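Side-chain contacts in CTD kinase subunit gamma (Schizosaccharomyces pombe, PDB 5CE7), which forms the gamma subunit of a CTD kinase complex that probably hyperphosphorylates the C-terminal repeat domain of RNA polymerase II, and folds here as a noncanonical CTD-interacting domain: residues A[8-13]-A[39-44]; A[15-18]-A[22-25]; A[55-60]-A[92-97]; A[63-68]-A[110-115]; A[115-120]-A[125-130]. All blocks are in the same frame, centred on the assembly; numbering follows the deposited sequence.

Interaction 1 of 5, residues A[8-13]-A[39-44]; sequences MTFLQL and EDLYSC
F10 meets both L41 and C44, and its ring takes part in two different kinds of contact. The first is a CH-pi approach: L41 CG sits over one face, 4.0 Å from the ring centroid and 26° off the normal, displaced toward the rim where CD2 lies. The leucine crosses the phenylalanine side chain obliquely, and L41 O also comes close to the ring, 3.4 Å from F10 CE2. The second is at the ring's edge. There C44 CB lies near the ring plane, 3.6 Å from F10 CD2, and C44 SG makes a sulfur-aromatic contact with the rim, 5.5 Å from the ring centroid. F10 reaches both partners because its CG is anti to the backbone N (chi1 -171°), which carries the ring out from helix 3-14 toward helix 38-51. The axes of the two short segments approach to 9.8 Å, with their N-to-C directions 34° apart, joining helix 3-14 to helix 38-51 in the right-handed superhelix. Plain apolar packing continues beside the ring, where L11 CD2 touches C44 CB at 4.0 Å. L11 also reaches E47 and E48 farther along helix 38-51. Helix 25-33 packs against F10 as well, through F30 and A31, while a salt bridge between D40 and R7 ties the same two helices nearer the N terminus.

Interaction 2 of 5, residues A[15-18]-A[22-25]; sequences GKLN and FSQI
The backbone doubles back between L17 and S23, bringing their CA atoms to 5.2 Å, with 15-18 irregular and 22-24 helical in phi/psi without the regular bonds. Side chains of the returning segment then grip the main chain of N18 at two points. S23 OG accepts the N18 N-H in an almost straight bond of 2.9 Å (172° at the hydrogen). With a chi1 of 69°, the hydroxyl stands between its own backbone N and carbonyl carbon, turned toward this N-H, and it is bonded to the carbonyl of S20 too. Q24 NE2 donates to N18 O at 3.1 Å. That bond is well aligned for both flat groups, with the donor in the carbonyl plane and the acceptor in the plane of the glutamine amide. The other end of the amide, OE1, is held by Q21 and T66, which fixes the flip of the group. The N18 side chain bonds through OD1 to S20 OG. Beside these polar contacts, L17 lies across Q24 at about a right angle, its CD2 3.7 Å from Q24 CG and 3.5 Å from S23 O. K16 NZ forms a salt bridge with the sulfonate of a bound buffer molecule, probably from the crystallisation liquor. This is an interhelical loop held by side-chain-to-backbone bonds, linking helix 3-14 to helix 25-33 and docking on helix 54-73 through L17 and Q24.

Interaction 3 of 5, residues A[55-60]-A[92-97]; sequences NTRVNI and VQNVAP
R57 clasps the carbonyl oxygen of N94 with its guanidinium group while the N94 side chain lies across the arginine. The strong bond is from R57 NH2 to N94 O, 2.8 Å long with 150° at the hydrogen; the donor is tilted from the carbonyl plane. R57 NE adds a weak bond to the same oxygen at 3.3 Å. The asparagine amide covers one guanidinium face, its ND2 3.3 Å above the plane and over its centre, with the two planes only 22° apart. No hydrogen bond joins these facing groups; they lie nearly parallel in face contact, and N94 OD1 rests on the aliphatic part, 3.3 Å from R57 CG. Bends at chi2 and chi3 (84° for the latter) turn the outstretched arginine so that its flat end lies against the amide. The bonded carbonyl belongs to the last turn of helix 88-95, where the helix end would probably add to its attraction for a positive charge, and the contact thus fastens that end to helix 54-73 within the superhelix. A leucine in place of R57 is likely to leave N94 O without both donors and the amide without the flat group it lies against. Next to this, V58 CG2 packs on V95 CG1 at 3.8 Å, the two valines crossing at about a right angle, and V95 CG2 lies 3.7 Å from R57 O. Farther out, R57 NH1 bonds weakly to G52 O, N94 packs on L49, and N105 and V109 of helix 100-118 back the valines.

Interaction 4 of 5, residues A[63-68]-A[110-115]; sequences FVDTLC and RKVLQS
D65 and S115 form the tight part of this contact. S115 OG donates to D65 OD1 at 2.8 Å, meeting the syn lone pair of that oxygen, and S115 CB lies only 3.3 Å from D65 OD2, so the serine is lodged against the mouth of the carboxylate. Both side chains extend anti to their backbone N (chi1 -167° for D65 and 178° for S115), which points the two polar ends at each other across the gap between helices. D65 OD1 also forms a salt bridge with K119; this buried oxygen is thus gripped by a hydroxyl and an ammonium group, an environment that would probably keep the acid ionised. The pair joins the middle of helix 54-73 to helix 100-118, two long helices of the CTD-interacting domain's superhelix. Packing one turn back is slacker: V112 CG1 just meets D65 CB at 4.0 Å, and the CA atoms of D65 and V112 are 6.2 Å apart. Toward solvent the segments hardly meet, and exposed K111 forms a salt bridge through NZ with the sulfonate of a bound buffer molecule, probably from the crystallisation liquor. On the inner side, V64 and C68 pack on I84 of helix 80-86.

Interaction 5 of 5, residues A[115-120]-A[125-130]; sequences SLHEKK and NQYKDA
H117 and Y127 stack across the alpha-alpha hairpin formed by helices 100-118 and 124-139, close to the short loop that joins them. Their rings make an offset stack, with centroids 4.3 Å apart and planes at only 5°. Y127 CD2 stands over the centre of the imidazole, 3.8 Å above its plane, whereas H117 ND1 lies toward the rim of the tyrosine ring. The overlap is reciprocal beyond the rings. H117 CB makes a CH-pi contact over the tyrosine face, 4.1 Å from its centroid, and Y127 CB does the same over the imidazole; the closest approach is H117 CB to Y127 CD1 at 3.6 Å. Each side chain leaves its helix with CG anti to the backbone N (chi1 -174° for H117, 178° for Y127), an arrangement that carries both rings into the space between the helices, where they lie face to face. Helix 100-118 ends in a Schellman motif just before the loop: K120, with positive phi, is the C-prime residue, K120 N bonds to H117 O at 3.0 Å, and V121 N reaches L116 O. Replacing Y127 by an alanine is likely to leave the imidazole without the ring stacked on it and to open a gap beside I122 and L113. H117 NE2 is hydrogen-bonded to D124 OD1 at the start of the second helix, which fixes how the imidazole is turned. I122 in the loop touches both aromatic side chains, and L113, one turn before H117, packs on Y127.

How the interactions relate
From the N terminus, interaction 1 closes a loop between helices 3-14 and 38-51, and interaction 2 sits within that loop, shaping the turn into helix 25-33. Interactions 3 and 4 both open after interaction 1 has closed, and they cross each other because their segments alternate: both start on helix 54-73, one reaching helix 88-95 and the other helix 100-118. Interaction 5 comes last, shares S115 with interaction 4 and folds helix 124-139 back on helix 100-118. Helix 54-73 connects the N-terminal contacts to the later ones: F63 packs on F10, T66 probably bonds Q24, and I60 touches L17. V92 then meets L113 and A130, tying interaction 3 to interactions 4 and 5.

Interaction 1 of 5, residues A[8-13]-A[39-44]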
# COMPACT_ATOMS: atom_id res chain seq x y z
N MSE A 8 8.05 -15.79 4.09
CA MSE A 8 8.51 -15.75 5.48
C MSE A 8 9.38 -14.51 5.76
O MSE A 8 9.15 -13.76 6.72
CB MSE A 8 9.30 -17.01 5.83
CG MSE A 8 9.72 -17.05 7.30
SE MSE A 8 8.17 -17.03 8.50
CE MSE A 8 7.54 -18.82 8.09
N THR A 9 10.39 -14.32 4.92
CA THR A 9 11.28 -13.17 5.03
C THR A 9 10.53 -11.85 4.84
O THR A 9 10.72 -10.90 5.61
CB THR A 9 12.44 -13.28 4.02
OG1 THR A 9 13.14 -14.50 4.24
CG2 THR A 9 13.41 -12.11 4.19
N PHE A 10 9.68 -11.79 3.82
CA PHE A 10 8.93 -10.56 3.55
C PHE A 10 8.02 -10.18 4.72
O PHE A 10 7.96 -9.02 5.11
CB PHE A 10 8.15 -10.67 2.23
CG PHE A 10 7.51 -9.38 1.78
CD1 PHE A 10 8.30 -8.25 1.51
CD2 PHE A 10 6.14 -9.29 1.58
CE1 PHE A 10 7.71 -7.06 1.08
CE2 PHE A 10 5.55 -8.11 1.14
CZ PHE A 10 6.34 -7.00 0.89
N LEU A 11 7.34 -11.17 5.29
CA LEU A 11 6.49 -10.92 6.46
C LEU A 11 7.29 -10.34 7.64
O LEU A 11 6.83 -9.42 8.32
CB LEU A 11 5.72 -12.19 6.87
CG LEU A 11 4.48 -12.57 6.03
CD1 LEU A 11 3.94 -13.94 6.42
CD2 LEU A 11 3.38 -11.48 6.15
N GLN A 12 8.49 -10.87 7.87
CA GLN A 12 9.38 -10.34 8.91
C GLN A 12 9.78 -8.89 8.61
O GLN A 12 9.75 -8.03 9.49
CB GLN A 12 10.62 -11.22 9.07
CG GLN A 12 10.31 -12.62 9.62
CD GLN A 12 11.55 -13.48 9.72
OE1 GLN A 12 12.43 -13.24 10.55
NE2 GLN A 12 11.64 -14.49 8.87
N LEU A 13 10.15 -8.61 7.37
CA LEU A 13 10.44 -7.25 6.95
C LEU A 13 9.24 -6.30 7.15
O LEU A 13 9.40 -5.18 7.63
CB LEU A 13 10.89 -7.24 5.49
CG LEU A 13 12.39 -7.12 5.19
CD1 LEU A 13 13.26 -7.41 6.40
CD2 LEU A 13 12.78 -7.98 3.99
N GLU A 39 3.01 -12.19 -6.71
CA GLU A 39 1.68 -12.60 -6.29
C GLU A 39 1.69 -13.03 -4.83
O GLU A 39 0.80 -12.66 -4.08
CB GLU A 39 1.17 -13.73 -7.18
CG GLU A 39 1.30 -13.43 -8.66
CD GLU A 39 -0.03 -13.17 -9.32
OE1 GLU A 39 -0.71 -14.15 -9.69
OE2 GLU A 39 -0.39 -11.98 -9.49
N ASP A 40 2.71 -13.81 -4.44
CA ASP A 40 2.84 -14.27 -3.06
C ASP A 40 3.01 -13.07 -2.13
O ASP A 40 2.37 -12.97 -1.08
CB ASP A 40 4.07 -15.17 -2.90
CG ASP A 40 3.96 -16.48 -3.65
OD1 ASP A 40 4.23 -16.48 -4.88
OD2 ASP A 40 3.61 -17.50 -3.02
N LEU A 41 3.93 -12.19 -2.52
CA LEU A 41 4.30 -11.04 -1.71
C LEU A 41 3.17 -10.04 -1.61
O LEU A 41 2.94 -9.49 -0.53
CB LEU A 41 5.57 -10.39 -2.26
CG LEU A 41 6.90 -10.87 -1.65
CD1 LEU A 41 6.86 -12.29 -1.08
CD2 LEU A 41 8.11 -10.65 -2.54
N TYR A 42 2.45 -9.80 -2.71
CA TYR A 42 1.29 -8.92 -2.68
C TYR A 42 0.22 -9.47 -1.72
O TYR A 42 -0.47 -8.71 -1.03
CB TYR A 42 0.72 -8.71 -4.09
CG TYR A 42 -0.39 -7.69 -4.14
CD1 TYR A 42 -0.13 -6.34 -3.89
CD2 TYR A 42 -1.70 -8.08 -4.40
CE1 TYR A 42 -1.16 -5.41 -3.91
CE2 TYR A 42 -2.73 -7.14 -4.43
CZ TYR A 42 -2.44 -5.82 -4.18
OH TYR A 42 -3.45 -4.90 -4.20
N SER A 43 0.10 -10.79 -1.64
CA SER A 43 -0.84 -11.40 -0.72
C SER A 43 -0.37 -11.25 0.72
O SER A 43 -1.18 -11.21 1.64
CB SER A 43 -1.08 -12.88 -1.05
OG SER A 43 -1.87 -13.00 -2.21
N CYS A 44 0.94 -11.19 0.92
CA CYS A 44 1.49 -10.93 2.25
C CYS A 44 1.05 -9.54 2.74
O CYS A 44 0.74 -9.35 3.92
CB CYS A 44 3.02 -10.99 2.24
SG CYS A 44 3.76 -12.62 1.98

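Interaction 2 of 5, residues A[15-18]-A[22-25]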
# COMPACT_ATOMS: atom_id res chain seq x y z
N GLY A 15 7.04 -6.52 9.33
CA GLY A 15 6.89 -6.32 10.75
C GLY A 15 7.73 -5.16 11.27
O GLY A 15 7.51 -4.70 12.40
N LYS A 16 8.68 -4.71 10.45
CA LYS A 16 9.60 -3.63 10.83
C LYS A 16 9.06 -2.25 10.51
O LYS A 16 9.65 -1.26 10.91
CB LYS A 16 10.93 -3.77 10.10
CG LYS A 16 11.60 -5.10 10.27
CD LYS A 16 11.86 -5.37 11.72
CE LYS A 16 12.93 -6.42 11.86
NZ LYS A 16 13.14 -6.73 13.30
N LEU A 17 7.96 -2.19 9.77
CA LEU A 17 7.44 -0.90 9.29
C LEU A 17 7.00 0.04 10.41
O LEU A 17 6.39 -0.37 11.41
CB LEU A 17 6.25 -1.12 8.36
CG LEU A 17 6.49 -1.86 7.04
CD1 LEU A 17 5.13 -2.17 6.39
CD2 LEU A 17 7.40 -1.07 6.12
N ASN A 18 7.32 1.32 10.24
CA ASN A 18 6.72 2.37 11.05
C ASN A 18 6.44 3.55 10.14
O ASN A 18 6.58 3.42 8.92
CB ASN A 18 7.63 2.74 12.22
CG ASN A 18 9.01 3.15 11.78
OD1 ASN A 18 9.16 3.96 10.87
ND2 ASN A 18 10.03 2.58 12.40
N PHE A 22 12.21 5.63 5.88
CA PHE A 22 13.38 4.80 6.18
C PHE A 22 13.06 3.33 6.48
O PHE A 22 13.83 2.43 6.12
CB PHE A 22 14.16 5.44 7.35
CG PHE A 22 15.20 4.54 7.96
CD1 PHE A 22 16.47 4.46 7.42
CD2 PHE A 22 14.90 3.77 9.07
CE1 PHE A 22 17.44 3.63 7.98
CE2 PHE A 22 15.86 2.93 9.64
CZ PHE A 22 17.12 2.86 9.09
N SER A 23 11.94 3.07 7.16
CA SER A 23 11.57 1.71 7.55
C SER A 23 10.95 0.91 6.40
O SER A 23 10.80 -0.31 6.49
CB SER A 23 10.59 1.73 8.73
OG SER A 23 9.32 2.23 8.32
N GLN A 24 10.58 1.62 5.34
CA GLN A 24 9.81 1.03 4.26
C GLN A 24 10.74 0.65 3.10
O GLN A 24 10.35 -0.09 2.21
CB GLN A 24 8.73 2.03 3.80
CG GLN A 24 7.71 2.36 4.91
CD GLN A 24 7.10 3.75 4.80
OE1 GLN A 24 7.01 4.33 3.73
NE2 GLN A 24 6.67 4.29 5.93
N ILE A 25 11.97 1.14 3.14
CA ILE A 25 12.91 0.93 2.05
C ILE A 25 13.31 -0.54 1.88
O ILE A 25 13.27 -1.07 0.77
CB ILE A 25 14.18 1.79 2.21
CG1 ILE A 25 13.83 3.27 2.11
CG2 ILE A 25 15.20 1.43 1.14
CD1 ILE A 25 13.03 3.63 0.88

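Interaction 3 of 5, residues A[55-60]-A[92-97]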
# COMPACT_ATOMS: atom_id res chain seq x y z
N ASN A 55 -3.17 1.40 13.09
CA ASN A 55 -1.83 1.97 12.95
C ASN A 55 -1.00 1.19 11.93
O ASN A 55 -0.35 1.77 11.08
CB ASN A 55 -1.10 2.06 14.30
CG ASN A 55 0.17 2.91 14.22
OD1 ASN A 55 0.10 4.13 14.09
ND2 ASN A 55 1.32 2.27 14.30
N THR A 56 -1.04 -0.14 12.02
CA THR A 56 -0.34 -1.01 11.07
C THR A 56 -0.86 -0.83 9.65
O THR A 56 -0.11 -0.82 8.69
CB THR A 56 -0.47 -2.49 11.51
OG1 THR A 56 0.26 -2.69 12.73
CG2 THR A 56 0.08 -3.45 10.45
N ARG A 57 -2.17 -0.68 9.51
CA ARG A 57 -2.77 -0.50 8.20
C ARG A 57 -2.29 0.78 7.51
O ARG A 57 -2.03 0.78 6.32
CB ARG A 57 -4.29 -0.61 8.30
CG ARG A 57 -4.71 -2.08 8.40
CD ARG A 57 -5.75 -2.35 9.46
NE ARG A 57 -7.07 -2.08 8.95
CZ ARG A 57 -8.09 -2.94 8.93
NH1 ARG A 57 -7.96 -4.16 9.42
NH2 ARG A 57 -9.25 -2.56 8.42
N VAL A 58 -2.19 1.85 8.29
CA VAL A 58 -1.71 3.13 7.79
C VAL A 58 -0.24 3.00 7.36
O VAL A 58 0.15 3.51 6.32
CB VAL A 58 -1.85 4.24 8.87
CG1 VAL A 58 -1.05 5.47 8.48
CG2 VAL A 58 -3.31 4.61 9.03
N ASN A 59 0.57 2.32 8.16
CA ASN A 59 1.97 2.16 7.80
C ASN A 59 2.15 1.30 6.55
O ASN A 59 3.06 1.54 5.76
CB ASN A 59 2.79 1.63 8.99
CG ASN A 59 2.99 2.70 10.06
OD1 ASN A 59 2.97 3.89 9.76
ND2 ASN A 59 3.17 2.27 11.31
N ILE A 60 1.26 0.34 6.36
CA ILE A 60 1.27 -0.44 5.12
C ILE A 60 0.87 0.40 3.91
O ILE A 60 1.41 0.22 2.82
CB ILE A 60 0.38 -1.71 5.23
CG1 ILE A 60 1.04 -2.71 6.19
CG2 ILE A 60 0.20 -2.33 3.84
CD1 ILE A 60 0.12 -3.83 6.65
N VAL A 92 -8.22 1.73 0.26
CA VAL A 92 -8.83 2.82 1.02
C VAL A 92 -9.88 2.32 2.01
O VAL A 92 -9.96 2.79 3.15
CB VAL A 92 -9.44 3.90 0.08
CG1 VAL A 92 -10.29 4.87 0.87
CG2 VAL A 92 -8.35 4.63 -0.70
N GLN A 93 -10.70 1.38 1.57
CA GLN A 93 -11.76 0.83 2.41
C GLN A 93 -11.19 0.16 3.66
O GLN A 93 -11.78 0.21 4.74
CB GLN A 93 -12.59 -0.18 1.61
CG GLN A 93 -13.51 -1.04 2.47
CD GLN A 93 -13.71 -2.44 1.90
OE1 GLN A 93 -13.67 -2.65 0.69
NE2 GLN A 93 -13.90 -3.41 2.79
N ASN A 94 -10.05 -0.49 3.50
CA ASN A 94 -9.38 -1.17 4.61
C ASN A 94 -8.73 -0.17 5.59
O ASN A 94 -8.88 -0.29 6.80
CB ASN A 94 -8.33 -2.14 4.07
CG ASN A 94 -7.51 -2.78 5.18
OD1 ASN A 94 -6.52 -2.22 5.63
ND2 ASN A 94 -7.95 -3.94 5.64
N VAL A 95 -8.03 0.82 5.05
CA VAL A 95 -7.28 1.76 5.90
C VAL A 95 -8.18 2.85 6.52
O VAL A 95 -8.00 3.22 7.69
CB VAL A 95 -6.11 2.39 5.12
CG1 VAL A 95 -5.28 3.34 6.01
CG2 VAL A 95 -5.23 1.29 4.54
N ALA A 96 -9.14 3.33 5.74
CA ALA A 96 -10.05 4.38 6.17
C ALA A 96 -11.50 3.95 5.97
O ALA A 96 -12.19 4.47 5.09
CB ALA A 96 -9.78 5.66 5.38
N PRO A 97 -11.97 2.99 6.78
CA PRO A 97 -13.34 2.48 6.65
C PRO A 97 -14.40 3.46 7.18
O PRO A 97 -14.05 4.48 7.77
CB PRO A 97 -13.32 1.22 7.52
CG PRO A 97 -12.30 1.55 8.59
CD PRO A 97 -11.23 2.30 7.85

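Interaction 4 of 5, residues A[63-68]-A[110-115]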
# COMPACT_ATOMS: atom_id res chain seq x y z
N PHE A 63 3.93 2.24 3.08
CA PHE A 63 4.81 1.28 2.40
C PHE A 63 4.43 1.07 0.93
O PHE A 63 5.30 0.95 0.05
CB PHE A 63 4.80 -0.08 3.11
CG PHE A 63 5.40 -1.19 2.27
CD1 PHE A 63 6.76 -1.19 1.99
CD2 PHE A 63 4.60 -2.18 1.73
CE1 PHE A 63 7.31 -2.19 1.19
CE2 PHE A 63 5.14 -3.19 0.94
CZ PHE A 63 6.51 -3.18 0.67
N VAL A 64 3.13 0.98 0.67
CA VAL A 64 2.62 0.82 -0.69
C VAL A 64 3.03 2.01 -1.55
O VAL A 64 3.35 1.87 -2.73
CB VAL A 64 1.07 0.69 -0.68
CG1 VAL A 64 0.47 1.10 -2.01
CG2 VAL A 64 0.66 -0.73 -0.28
N ASP A 65 3.02 3.20 -0.96
CA ASP A 65 3.46 4.40 -1.67
C ASP A 65 4.96 4.30 -1.98
O ASP A 65 5.39 4.51 -3.11
CB ASP A 65 3.16 5.63 -0.80
CG ASP A 65 3.27 6.95 -1.55
OD1 ASP A 65 3.45 6.97 -2.78
OD2 ASP A 65 3.14 7.99 -0.89
N THR A 66 5.74 3.96 -0.97
CA THR A 66 7.19 3.75 -1.12
C THR A 66 7.53 2.65 -2.15
O THR A 66 8.43 2.80 -3.00
CB THR A 66 7.82 3.43 0.26
OG1 THR A 66 7.63 4.56 1.13
CG2 THR A 66 9.34 3.11 0.13
N LEU A 67 6.79 1.55 -2.09
CA LEU A 67 6.94 0.46 -3.04
C LEU A 67 6.70 0.94 -4.48
O LEU A 67 7.50 0.66 -5.38
CB LEU A 67 5.98 -0.69 -2.71
CG LEU A 67 6.00 -1.90 -3.64
CD1 LEU A 67 7.40 -2.53 -3.69
CD2 LEU A 67 5.01 -2.94 -3.15
N CYS A 68 5.59 1.63 -4.69
CA CYS A 68 5.32 2.19 -6.02
C CYS A 68 6.43 3.14 -6.49
O CYS A 68 6.88 3.05 -7.62
CB CYS A 68 3.94 2.88 -6.06
SG CYS A 68 2.53 1.74 -5.93
N ARG A 110 -5.21 10.57 2.21
CA ARG A 110 -5.19 11.61 1.18
C ARG A 110 -3.77 11.89 0.69
O ARG A 110 -3.57 12.13 -0.50
CB ARG A 110 -5.86 12.90 1.67
CG ARG A 110 -7.36 12.76 1.86
CD ARG A 110 -8.05 14.11 2.02
NE ARG A 110 -9.50 13.95 2.12
CZ ARG A 110 -10.23 14.20 3.20
NH1 ARG A 110 -9.65 14.65 4.32
NH2 ARG A 110 -11.54 14.01 3.17
N LYS A 111 -2.80 11.87 1.60
CA LYS A 111 -1.42 12.14 1.19
C LYS A 111 -0.94 11.06 0.22
O LYS A 111 -0.33 11.36 -0.81
CB LYS A 111 -0.50 12.22 2.41
CG LYS A 111 0.97 12.48 2.08
CD LYS A 111 1.87 11.48 2.81
CE LYS A 111 1.70 11.56 4.33
NZ LYS A 111 2.52 12.64 4.95
N VAL A 112 -1.22 9.81 0.55
CA VAL A 112 -0.83 8.70 -0.31
C VAL A 112 -1.55 8.74 -1.66
O VAL A 112 -0.94 8.48 -2.71
CB VAL A 112 -1.10 7.34 0.36
CG1 VAL A 112 -0.80 6.20 -0.61
CG2 VAL A 112 -0.29 7.21 1.65
N LEU A 113 -2.84 9.05 -1.64
CA LEU A 113 -3.61 9.07 -2.87
C LEU A 113 -3.08 10.13 -3.83
O LEU A 113 -2.99 9.90 -5.03
CB LEU A 113 -5.10 9.29 -2.59
CG LEU A 113 -5.85 8.14 -1.95
CD1 LEU A 113 -7.29 8.54 -1.66
CD2 LEU A 113 -5.80 6.87 -2.83
N GLN A 114 -2.72 11.29 -3.27
CA GLN A 114 -2.17 12.38 -4.07
C GLN A 114 -0.83 11.97 -4.68
O GLN A 114 -0.57 12.22 -5.86
CB GLN A 114 -2.01 13.64 -3.22
CG GLN A 114 -1.21 14.76 -3.88
CD GLN A 114 -1.08 15.99 -2.98
OE1 GLN A 114 -0.09 16.14 -2.26
NE2 GLN A 114 -2.08 16.86 -3.02
N SER A 115 0.00 11.33 -3.87
CA SER A 115 1.29 10.82 -4.33
C SER A 115 1.12 9.81 -5.47
O SER A 115 1.77 9.92 -6.51
CB SER A 115 2.02 10.17 -3.16
OG SER A 115 3.25 9.63 -3.58

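Interaction 5 of 5, residues A[115-120]-A[125-130]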
# COMPACT_ATOMS: atom_id res chain seq x y z
N SER A 115 0.00 11.33 -3.87
CA SER A 115 1.29 10.82 -4.33
C SER A 115 1.12 9.81 -5.47
O SER A 115 1.77 9.92 -6.51
CB SER A 115 2.02 10.17 -3.16
OG SER A 115 3.25 9.63 -3.58
N LEU A 116 0.26 8.82 -5.28
CA LEU A 116 -0.01 7.83 -6.31
C LEU A 116 -0.58 8.48 -7.59
O LEU A 116 -0.23 8.10 -8.71
CB LEU A 116 -0.95 6.74 -5.79
CG LEU A 116 -0.36 5.87 -4.66
CD1 LEU A 116 -1.37 4.85 -4.15
CD2 LEU A 116 0.90 5.17 -5.13
N HIS A 117 -1.47 9.45 -7.42
CA HIS A 117 -2.04 10.19 -8.54
C HIS A 117 -0.99 11.00 -9.33
O HIS A 117 -0.97 10.97 -10.56
CB HIS A 117 -3.17 11.11 -8.07
CG HIS A 117 -3.88 11.80 -9.19
ND1 HIS A 117 -4.03 13.16 -9.25
CD2 HIS A 117 -4.47 11.30 -10.31
CE1 HIS A 117 -4.70 13.48 -10.35
NE2 HIS A 117 -4.97 12.37 -11.01
N GLU A 118 -0.14 11.72 -8.61
CA GLU A 118 0.92 12.52 -9.25
C GLU A 118 1.90 11.64 -10.01
O GLU A 118 2.46 12.04 -11.04
CB GLU A 118 1.68 13.32 -8.19
CG GLU A 118 0.86 14.42 -7.56
CD GLU A 118 1.56 15.07 -6.39
OE1 GLU A 118 2.47 14.43 -5.81
OE2 GLU A 118 1.21 16.21 -6.04
N LYS A 119 2.12 10.43 -9.51
CA LYS A 119 3.05 9.52 -10.16
C LYS A 119 2.34 8.58 -11.14
O LYS A 119 2.92 7.60 -11.60
CB LYS A 119 3.89 8.80 -9.10
CG LYS A 119 4.51 9.81 -8.12
CD LYS A 119 5.69 9.25 -7.36
CE LYS A 119 5.34 9.03 -5.90
NZ LYS A 119 4.44 7.85 -5.74
N LYS A 120 1.09 8.91 -11.46
CA LYS A 120 0.34 8.22 -12.52
C LYS A 120 0.16 6.72 -12.28
O LYS A 120 -0.04 5.94 -13.22
CB LYS A 120 1.01 8.48 -13.87
CG LYS A 120 1.23 9.97 -14.14
CD LYS A 120 1.94 10.23 -15.45
CE LYS A 120 1.42 11.51 -16.10
NZ LYS A 120 -0.01 11.36 -16.53
N ASN A 125 -10.08 9.08 -12.70
CA ASN A 125 -11.29 8.44 -12.21
C ASN A 125 -11.08 7.68 -10.90
O ASN A 125 -11.88 7.84 -9.96
CB ASN A 125 -11.88 7.49 -13.26
CG ASN A 125 -13.28 7.05 -12.91
OD1 ASN A 125 -14.14 7.87 -12.61
ND2 ASN A 125 -13.51 5.73 -12.91
N GLN A 126 -10.03 6.86 -10.84
CA GLN A 126 -9.64 6.17 -9.61
C GLN A 126 -9.40 7.13 -8.44
O GLN A 126 -9.91 6.92 -7.34
CB GLN A 126 -8.38 5.34 -9.85
CG GLN A 126 -8.55 4.21 -10.86
CD GLN A 126 -7.24 3.49 -11.14
OE1 GLN A 126 -6.35 4.03 -11.78
NE2 GLN A 126 -7.13 2.26 -10.64
N TYR A 127 -8.62 8.18 -8.69
CA TYR A 127 -8.31 9.18 -7.68
C TYR A 127 -9.59 9.84 -7.17
O TYR A 127 -9.80 9.99 -5.96
CB TYR A 127 -7.36 10.22 -8.24
CG TYR A 127 -7.00 11.34 -7.29
CD1 TYR A 127 -6.26 11.10 -6.13
CD2 TYR A 127 -7.40 12.65 -7.55
CE1 TYR A 127 -5.94 12.12 -5.26
CE2 TYR A 127 -7.08 13.68 -6.68
CZ TYR A 127 -6.35 13.41 -5.54
OH TYR A 127 -6.03 14.44 -4.68
N LYS A 128 -10.46 10.21 -8.11
CA LYS A 128 -11.73 10.81 -7.76
C LYS A 128 -12.58 9.85 -6.94
O LYS A 128 -13.17 10.24 -5.94
CB LYS A 128 -12.50 11.25 -9.02
CG LYS A 128 -11.95 12.51 -9.70
CD LYS A 128 -12.87 12.98 -10.83
CE LYS A 128 -12.37 14.26 -11.49
NZ LYS A 128 -11.51 14.01 -12.68
N ASP A 129 -12.65 8.59 -7.37
CA ASP A 129 -13.38 7.56 -6.63
C ASP A 129 -12.82 7.35 -5.23
O ASP A 129 -13.56 7.28 -4.25
CB ASP A 129 -13.37 6.22 -7.39
CG ASP A 129 -14.44 6.15 -8.49
OD1 ASP A 129 -15.28 7.06 -8.59
OD2 ASP A 129 -14.43 5.16 -9.25
N ALA A 130 -11.50 7.21 -5.13
CA ALA A 130 -10.86 6.94 -3.85
C ALA A 130 -10.98 8.13 -2.90
O ALA A 130 -11.21 7.97 -1.70
CB ALA A 130 -9.39 6.57 -4.07